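MtVAO615 (PDB 6F72) binds FAD through two covalent links and probably acts as a secreted oxidase whose reduced flavin reacts rapidly with oxygen, its substrate still unknown. Local coordinates at residues T413-I418 with G513-N518. Residues are numbered along the deposited sequence; the frame is centred on the assembly and turned at random.
With FAD (flavin-adenine dinucleotide), chain E.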
ATOM      1  N   THR A 413      10.339   2.805  -2.435  1.00 22.48           N
ATOM      2  CA  THR A 413      10.037   1.545  -1.775  1.00 22.46           C
ATOM      3  C   THR A 413      10.097   0.430  -2.814  1.00 22.41           C
ATOM      4  O   THR A 413       9.503   0.528  -3.891  1.00 22.16           O
ATOM      5  CB  THR A 413       8.660   1.580  -1.047  1.00 22.19           C
ATOM      6  OG1 THR A 413       8.725   2.470   0.076  1.00 22.29           O
ATOM      7  CG2 THR A 413       8.248   0.201  -0.535  1.00 22.08           C
ATOM      8  N   ASN A 414      10.868  -0.602  -2.499  1.00 22.76           N
ATOM      9  CA  ASN A 414      10.917  -1.825  -3.315  1.00 22.77           C
ATOM     10  C   ASN A 414      10.519  -2.994  -2.442  1.00 22.54           C
ATOM     11  O   ASN A 414      10.381  -2.828  -1.227  1.00 22.50           O
ATOM     12  CB  ASN A 414      12.321  -1.995  -3.887  1.00 23.55           C
ATOM     13  CG  ASN A 414      12.824  -0.723  -4.538  1.00 23.96           C
ATOM     14  OD1 ASN A 414      12.459  -0.395  -5.669  1.00 23.99           O
ATOM     15  ND2 ASN A 414      13.648   0.023  -3.808  1.00 24.49           N
ATOM     16  N   SER A 415      10.320  -4.169  -3.046  1.00 22.28           N
ATOM     17  CA  SER A 415       9.911  -5.337  -2.287  1.00 22.18           C
ATOM     18  C   SER A 415      10.285  -6.653  -2.935  1.00 22.41           C
ATOM     19  O   SER A 415      10.407  -6.788  -4.166  1.00 22.44           O
ATOM     20  CB  SER A 415       8.386  -5.338  -2.035  1.00 21.79           C
ATOM     21  OG  SER A 415       7.687  -5.373  -3.268  1.00 21.47           O
ATOM     22  N   ARG A 416      10.433  -7.643  -2.080  1.00 22.57           N
ATOM     23  CA  ARG A 416      10.458  -9.001  -2.546  1.00 22.80           C
ATOM     24  C   ARG A 416       9.610  -9.833  -1.604  1.00 22.78           C
ATOM     25  O   ARG A 416       9.712  -9.684  -0.378  1.00 22.95           O
ATOM     26  CB  ARG A 416      11.910  -9.498  -2.635  1.00 23.31           C
ATOM     27  CG  ARG A 416      12.094 -10.714  -3.529  1.00 23.66           C
ATOM     28  CD  ARG A 416      11.945 -10.401  -5.013  1.00 23.53           C
ATOM     29  NE  ARG A 416      12.196 -11.614  -5.767  1.00 23.87           N
ATOM     30  CZ  ARG A 416      11.825 -11.853  -7.021  1.00 23.90           C
ATOM     31  NH1 ARG A 416      11.142 -10.954  -7.721  1.00 23.48           N
ATOM     32  NH2 ARG A 416      12.141 -13.034  -7.569  1.00 24.33           N
ATOM     33  N   ILE A 417       8.715 -10.634  -2.184  1.00 22.59           N
ATOM     34  CA  ILE A 417       8.082 -11.729  -1.473  1.00 22.72           C
ATOM     35  C   ILE A 417       9.065 -12.885  -1.615  1.00 23.22           C
ATOM     36  O   ILE A 417       9.388 -13.301  -2.729  1.00 23.15           O
ATOM     37  CB  ILE A 417       6.704 -12.102  -2.056  1.00 22.45           C
ATOM     38  CG1 ILE A 417       5.715 -10.954  -1.831  1.00 22.06           C
ATOM     39  CG2 ILE A 417       6.161 -13.360  -1.396  1.00 22.62           C
ATOM     40  CD1 ILE A 417       4.760 -10.728  -2.976  1.00 21.83           C
ATOM     41  N   ILE A 418       9.557 -13.348  -0.470  1.00 23.71           N
ATOM     42  CA  ILE A 418      10.624 -14.353  -0.396  1.00 24.49           C
ATOM     43  C   ILE A 418      10.037 -15.729  -0.005  1.00 24.92           C
ATOM     44  O   ILE A 418       9.531 -15.883   1.110  1.00 24.83           O
ATOM     45  CB  ILE A 418      11.751 -13.908   0.578  1.00 24.75           C
ATOM     46  CG1 ILE A 418      12.306 -12.521   0.170  1.00 24.52           C
ATOM     47  CG2 ILE A 418      12.866 -14.950   0.641  1.00 25.34           C
ATOM     48  CD1 ILE A 418      13.301 -11.894   1.135  1.00 24.80           C
ATOM     49  N   GLY A 513      10.489 -16.049  -6.045  1.00 23.09           N
ATOM     50  CA  GLY A 513       9.782 -14.966  -5.371  1.00 22.55           C
ATOM     51  C   GLY A 513       9.141 -14.008  -6.352  1.00 22.14           C
ATOM     52  O   GLY A 513       9.086 -14.270  -7.558  1.00 22.24           O
ATOM     53  N   SER A 514       8.645 -12.889  -5.841  1.00 21.76           N
ATOM     54  CA  SER A 514       7.996 -11.906  -6.702  1.00 21.47           C
ATOM     55  C   SER A 514       8.107 -10.526  -6.071  1.00 21.27           C
ATOM     56  O   SER A 514       8.589 -10.394  -4.938  1.00 21.31           O
ATOM     57  CB  SER A 514       6.523 -12.282  -6.935  1.00 21.24           C
ATOM     58  OG  SER A 514       5.780 -12.082  -5.749  1.00 20.98           O
ATOM     59  N   VAL A 515       7.660  -9.512  -6.812  1.00 21.12           N
ATOM     60  CA  VAL A 515       7.628  -8.136  -6.313  1.00 20.93           C
ATOM     61  C   VAL A 515       6.170  -7.793  -6.032  1.00 20.58           C
ATOM     62  O   VAL A 515       5.283  -7.953  -6.884  1.00 20.56           O
ATOM     63  CB  VAL A 515       8.360  -7.135  -7.255  1.00 21.10           C
ATOM     64  CG1 VAL A 515       8.478  -5.739  -6.637  1.00 20.89           C
ATOM     65  CG2 VAL A 515       9.772  -7.623  -7.552  1.00 21.49           C
ATOM     66  N   TYR A 516       5.926  -7.405  -4.787  1.00 20.43           N
ATOM     67  CA  TYR A 516       4.611  -7.014  -4.328  1.00 20.07           C
ATOM     68  C   TYR A 516       4.210  -5.754  -5.105  1.00 19.94           C
ATOM     69  O   TYR A 516       4.955  -4.758  -5.109  1.00 19.90           O
ATOM     70  CB  TYR A 516       4.660  -6.799  -2.818  1.00 20.04           C
ATOM     71  CG  TYR A 516       3.372  -6.356  -2.147  1.00 19.88           C
ATOM     72  CD1 TYR A 516       2.103  -6.723  -2.642  1.00 19.79           C
ATOM     73  CD2 TYR A 516       3.422  -5.592  -0.977  1.00 19.90           C
ATOM     74  CE1 TYR A 516       0.934  -6.308  -1.995  1.00 19.67           C
ATOM     75  CE2 TYR A 516       2.266  -5.179  -0.327  1.00 19.80           C
ATOM     76  CZ  TYR A 516       1.022  -5.547  -0.825  1.00 19.71           C
ATOM     77  OH  TYR A 516      -0.122  -5.110  -0.162  1.00 19.64           O
ATOM     78  N   LEU A 517       3.066  -5.809  -5.801  1.00 19.80           N
ATOM     79  CA  LEU A 517       2.673  -4.711  -6.715  1.00 19.73           C
ATOM     80  C   LEU A 517       2.434  -3.377  -5.992  1.00 19.70           C
ATOM     81  O   LEU A 517       2.490  -2.297  -6.612  1.00 19.62           O
ATOM     82  CB  LEU A 517       1.456  -5.103  -7.572  1.00 19.65           C
ATOM     83  CG  LEU A 517       0.064  -5.234  -6.937  1.00 19.53           C
ATOM     84  CD1 LEU A 517      -0.611  -3.864  -6.768  1.00 19.30           C
ATOM     85  CD2 LEU A 517      -0.843  -6.192  -7.716  1.00 19.57           C
ATOM     86  N   ASN A 518       2.133  -3.476  -4.694  1.00 19.78           N
ATOM     87  CA  ASN A 518       1.864  -2.301  -3.861  1.00 19.86           C
ATOM     88  C   ASN A 518       3.131  -1.586  -3.417  1.00 20.04           C
ATOM     89  O   ASN A 518       3.095  -0.393  -3.145  1.00 20.00           O
ATOM     90  CB  ASN A 518       1.015  -2.662  -2.636  1.00 19.91           C
ATOM     91  CG  ASN A 518      -0.498  -2.531  -2.893  1.00 19.93           C
ATOM     92  OD1 ASN A 518      -0.949  -1.666  -3.649  1.00 19.95           O
ATOM     93  ND2 ASN A 518      -1.278  -3.390  -2.249  1.00 19.97           N
TER
HETATM   94  PA  FAD E 601      -4.056   5.315  -2.968  1.00 27.71           P
HETATM   95  O1A FAD E 601      -2.753   5.868  -3.488  1.00 29.18           O
HETATM   96  O2A FAD E 601      -5.162   6.308  -2.751  1.00 28.96           O
HETATM   97  O5B FAD E 601      -4.544   4.158  -3.972  1.00 27.29           O
HETATM   98  C5B FAD E 601      -3.642   3.188  -4.505  1.00 25.55           C
HETATM   99  C4B FAD E 601      -4.146   2.627  -5.830  1.00 24.27           C
HETATM  100  O4B FAD E 601      -5.449   2.068  -5.649  1.00 24.31           O
HETATM  101  C3B FAD E 601      -4.279   3.651  -6.940  1.00 23.62           C
HETATM  102  O3B FAD E 601      -3.937   2.985  -8.162  1.00 22.80           O
HETATM  103  C2B FAD E 601      -5.754   4.015  -6.959  1.00 23.16           C
HETATM  104  O2B FAD E 601      -6.194   4.392  -8.266  1.00 22.94           O
HETATM  105  C1B FAD E 601      -6.408   2.724  -6.496  1.00 23.87           C
HETATM  106  N9A FAD E 601      -7.650   2.906  -5.708  1.00 23.54           N
HETATM  107  C8A FAD E 601      -7.711   3.271  -4.409  1.00 23.37           C
HETATM  108  N7A FAD E 601      -8.998   3.303  -3.981  1.00 23.09           N
HETATM  109  C5A FAD E 601      -9.774   2.944  -5.016  1.00 23.16           C
HETATM  110  C6A FAD E 601     -11.226   2.772  -5.243  1.00 22.71           C
HETATM  111  N6A FAD E 601     -12.094   3.016  -4.236  1.00 22.98           N
HETATM  112  N1A FAD E 601     -11.640   2.388  -6.472  1.00 22.39           N
HETATM  113  C2A FAD E 601     -10.778   2.150  -7.484  1.00 23.03           C
HETATM  114  N3A FAD E 601      -9.435   2.280  -7.343  1.00 23.47           N
HETATM  115  C4A FAD E 601      -8.885   2.669  -6.155  1.00 23.16           C
HETATM  116  N1  FAD E 601       0.921  -2.378   2.278  1.00 30.38           N
HETATM  117  C2  FAD E 601       0.893  -3.578   2.912  1.00 30.63           C
HETATM  118  O2  FAD E 601       0.534  -4.594   2.272  1.00 30.15           O
HETATM  119  N3  FAD E 601       1.242  -3.704   4.211  1.00 31.27           N
HETATM  120  C4  FAD E 601       1.652  -2.678   4.974  1.00 30.35           C
HETATM  121  O4  FAD E 601       1.969  -2.844   6.173  1.00 30.68           O
HETATM  122  C4X FAD E 601       1.697  -1.335   4.353  1.00 29.87           C
HETATM  123  N5  FAD E 601       2.083  -0.245   5.051  1.00 29.64           N
HETATM  124  C5X FAD E 601       2.129   0.991   4.476  1.00 28.29           C
HETATM  125  C6  FAD E 601       2.532   2.118   5.225  1.00 25.79           C
HETATM  126  C7  FAD E 601       2.566   3.385   4.602  1.00 25.45           C
HETATM  127  C7M FAD E 601       3.010   4.583   5.424  1.00 26.35           C
HETATM  128  C8  FAD E 601       2.163   3.537   3.157  1.00 24.56           C
HETATM  129  C8M FAD E 601       2.071   4.868   2.425  1.00 20.20           C
HETATM  130  C9  FAD E 601       1.767   2.412   2.439  1.00 26.36           C
HETATM  131  C9A FAD E 601       1.735   1.148   3.035  1.00 27.54           C
HETATM  132  N10 FAD E 601       1.311   0.018   2.295  1.00 28.38           N
HETATM  133  C10 FAD E 601       1.299  -1.245   2.924  1.00 29.56           C
HETATM  134  C1' FAD E 601       0.976   0.155   0.880  1.00 27.94           C
HETATM  135  C2' FAD E 601      -0.465   0.112   0.469  1.00 27.79           C
HETATM  136  O2' FAD E 601      -0.901  -1.242   0.560  1.00 29.04           O
HETATM  137  C3' FAD E 601      -0.483   0.589  -0.979  1.00 26.83           C
HETATM  138  O3' FAD E 601       0.264   1.816  -1.128  1.00 27.33           O
HETATM  139  C4' FAD E 601      -1.906   0.780  -1.481  1.00 25.74           C
HETATM  140  O4' FAD E 601      -1.886   0.992  -2.894  1.00 24.49           O
HETATM  141  C5' FAD E 601      -2.621   1.913  -0.741  1.00 26.27           C
HETATM  142  O5' FAD E 601      -3.910   2.151  -1.284  1.00 27.08           O
HETATM  143  P   FAD E 601      -4.704   3.486  -0.878  1.00 26.78           P
HETATM  144  O1P FAD E 601      -4.661   3.637   0.616  1.00 24.13           O
HETATM  145  O2P FAD E 601      -6.010   3.422  -1.635  1.00 27.14           O
HETATM  146  O3P FAD E 601      -3.775   4.627  -1.545  1.00 27.06           O
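The guanidinium of R416 lies flat over the backbone of G513 and S514: S514 N sits 3.5 Å above its centre, G513 C nearer the rim of the same face, and V515 CG2 at the edge, in plane. CG stands anti to the backbone N, and the bend at chi2 (72°) brings R416 CD to 3.4 Å from S514 O. An arginine suits this place because its flat end can lie over the G513–S514 peptide while its N-H groups reach T510 and, in a salt bridge, D507. A leucine here would probably leave D507 without this countercharge, T510 without its N-H partner and the peptide under the guanidinium uncovered.

The Y516 ring carries N518 CB over one face, near the rim, and has the pyrimidine end of the flavin at its edge. A tyrosine hydroxyl can give and accept at once: Y516 OH donates to FAD O2 at 2.6 Å and accepts from N518 ND2. The asparagine amide offers both a donor and an acceptor, and N518 OD1 takes the ribityl O4' hydroxyl at 2.9 Å.

Next to the guanidinium, I417 and S514 form a single antiparallel hydrogen-bonded bridge. I417 N gives S514 O a fairly straight bond of 2.8 Å, and S514 N returns one to a lone pair of I417 O. The bridge fastens the flavin-binding loop to strand 412-419, outermost in the seven-stranded antiparallel sheet; the loop belongs to the berberine-like region of this VAO-type oxidase.

S415 is small enough for its OG to come up to the Y516 backbone, accepting a weak bond from Y516 N and pairing more strongly with E519 O. I417 suits its place because its CD1 end reaches Y516 CB, at 3.9 Å, the two side chains crossing obliquely.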